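Local coordinates for protein ADP-ribosylating toxin CARDS (Mycoplasma pneumoniae, PDB 4TLV) that transfers the ADP-ribosyl group from NAD(+) to target proteins and causes vacuolization in mammalian cells, at residues Ala215-Val220 against Gln260-Tyr265. Numbering follows the deposited sequence.
Sequences ASVADV and QSLPQY
A215, V217 and L262 meet where the loop segment 260-265, which follows strand 253-258, runs alongside strand 214-219 in roughly the same direction. The backbones stay apart: the closest CA atoms, those of A215 and L262, are 7.5 Å from each other. No hydrogen bond joins the two segments. The strand 214-219 instead bonds through its backbone to strand 253-258, with A215 paired to Y257 and V217 to D255.

L262 carries the loop's share of the contact. Its CG is anti to the backbone N (chi1 -169°), which places it beside the carbonyl carbon. From CG the two methyls fork to different strand residues. L262 CD1 packs on V217 CG2 at 3.5 Å. L262 CD2 lies 4.3 Å from A215 CB, a looser touch. In V217, CG2 is anti to the carbonyl carbon and beside the backbone N, and this is the branch that meets the leucine. A215 and V217 are two apart on the strand, and both point toward the loop. L262 and V217 also touch Y257. Further along, D219 OD1 is hydrogen-bonded to S268 OG, in the same loop past 260-265.

The contact is small and purely apolar. One leucine fork covers part of a strand face in the region inferred to form the NAD(+)-binding pocket. The fit rests on the shape and burial of methyls, with no directional bond to fix segment 260-265 against 215-220.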
loop_
_atom_site.group_PDB
_atom_site.type_symbol
_atom_site.label_atom_id
_atom_site.label_comp_id
_atom_site.label_asym_id
_atom_site.label_seq_id
_atom_site.Cartn_x
_atom_site.Cartn_y
_atom_site.Cartn_z
ATOM N N ALA A 215 -3.425 6.849 -21.175
ATOM C CA ALA A 215 -3.635 7.150 -19.756
ATOM C C ALA A 215 -3.296 8.600 -19.456
ATOM O O ALA A 215 -2.599 9.256 -20.230
ATOM C CB ALA A 215 -2.794 6.224 -18.884
ATOM N N SER A 216 -3.821 9.106 -18.345
ATOM C CA SER A 216 -3.459 10.419 -17.840
ATOM C C SER A 216 -3.051 10.239 -16.375
ATOM O O SER A 216 -3.613 9.405 -15.666
ATOM C CB SER A 216 -4.619 11.405 -17.967
ATOM O OG SER A 216 -4.923 11.663 -19.332
ATOM N N VAL A 217 -2.042 10.993 -15.953
ATOM C CA VAL A 217 -1.464 10.832 -14.629
ATOM C C VAL A 217 -1.206 12.207 -14.071
ATOM O O VAL A 217 -0.594 13.047 -14.742
ATOM C CB VAL A 217 -0.087 10.121 -14.682
ATOM C CG1 VAL A 217 0.444 9.883 -13.267
ATOM C CG2 VAL A 217 -0.168 8.818 -15.445
ATOM N N ALA A 218 -1.666 12.448 -12.851
ATOM C CA ALA A 218 -1.287 13.667 -12.161
ATOM C C ALA A 218 0.030 13.445 -11.397
ATOM O O ALA A 218 0.169 12.480 -10.636
ATOM C CB ALA A 218 -2.399 14.112 -11.220
ATOM N N ASP A 219 0.992 14.338 -11.608
ATOM C CA ASP A 219 2.263 14.309 -10.878
ATOM C C ASP A 219 2.051 15.039 -9.547
ATOM O O ASP A 219 1.835 16.255 -9.532
ATOM C CB ASP A 219 3.339 15.018 -11.707
ATOM C CG ASP A 219 4.690 15.021 -11.047
ATOM O OD1 ASP A 219 4.771 14.798 -9.819
ATOM O OD2 ASP A 219 5.689 15.240 -11.771
ATOM N N VAL A 220 2.113 14.311 -8.430
ATOM C CA VAL A 220 1.858 14.939 -7.130
ATOM C C VAL A 220 3.099 15.034 -6.236
ATOM O O VAL A 220 2.992 15.007 -5.007
ATOM C CB VAL A 220 0.657 14.289 -6.387
ATOM C CG1 VAL A 220 -0.641 14.583 -7.137
ATOM C CG2 VAL A 220 0.876 12.762 -6.204
ATOM N N GLN A 260 1.848 1.950 -23.395
ATOM C CA GLN A 260 3.163 1.341 -23.481
ATOM C C GLN A 260 4.262 2.339 -23.082
ATOM O O GLN A 260 5.408 1.952 -22.875
ATOM C CB GLN A 260 3.408 0.779 -24.893
ATOM C CG GLN A 260 3.432 1.837 -25.997
ATOM C CD GLN A 260 2.047 2.168 -26.565
ATOM O OE1 GLN A 260 1.022 2.041 -25.882
ATOM N NE2 GLN A 260 2.017 2.597 -27.831
ATOM N N SER A 261 3.893 3.613 -22.958
ATOM C CA SER A 261 4.832 4.685 -22.612
ATOM C C SER A 261 4.743 5.132 -21.149
ATOM O O SER A 261 5.521 5.974 -20.705
ATOM C CB SER A 261 4.561 5.905 -23.483
ATOM O OG SER A 261 4.805 5.620 -24.844
ATOM N N LEU A 262 3.780 4.580 -20.418
ATOM C CA LEU A 262 3.477 5.008 -19.053
ATOM C C LEU A 262 4.672 4.737 -18.134
ATOM O O LEU A 262 5.098 3.593 -17.994
ATOM C CB LEU A 262 2.213 4.260 -18.574
ATOM C CG LEU A 262 1.483 4.639 -17.291
ATOM C CD1 LEU A 262 1.135 6.119 -17.253
ATOM C CD2 LEU A 262 0.224 3.769 -17.168
ATOM N N PRO A 263 5.245 5.794 -17.531
ATOM C CA PRO A 263 6.437 5.583 -16.693
ATOM C C PRO A 263 6.069 5.201 -15.261
ATOM O O PRO A 263 5.012 5.586 -14.776
ATOM C CB PRO A 263 7.098 6.966 -16.687
ATOM C CG PRO A 263 5.935 7.917 -16.801
ATOM C CD PRO A 263 4.941 7.226 -17.713
ATOM N N GLN A 264 6.963 4.487 -14.591
ATOM C CA GLN A 264 6.765 4.137 -13.186
ATOM C C GLN A 264 6.769 5.384 -12.290
ATOM O O GLN A 264 6.019 5.455 -11.318
ATOM C CB GLN A 264 7.876 3.201 -12.731
ATOM C CG GLN A 264 7.796 2.853 -11.264
ATOM C CD GLN A 264 8.088 1.394 -11.018
ATOM O OE1 GLN A 264 9.231 0.938 -11.154
ATOM N NE2 GLN A 264 7.051 0.641 -10.667
ATOM N N TYR A 265 7.626 6.350 -12.609
ATOM C CA TYR A 265 7.728 7.575 -11.799
ATOM C C TYR A 265 7.372 8.822 -12.591
ATOM O O TYR A 265 7.563 8.863 -13.799
ATOM C CB TYR A 265 9.141 7.714 -11.209
ATOM C CG TYR A 265 9.480 6.554 -10.327
ATOM C CD1 TYR A 265 8.847 6.388 -9.107
ATOM C CD2 TYR A 265 10.410 5.605 -10.718
ATOM C CE1 TYR A 265 9.125 5.304 -8.297
ATOM C CE2 TYR A 265 10.702 4.513 -9.904
ATOM C CZ TYR A 265 10.054 4.372 -8.696
ATOM O OH TYR A 265 10.332 3.297 -7.873
#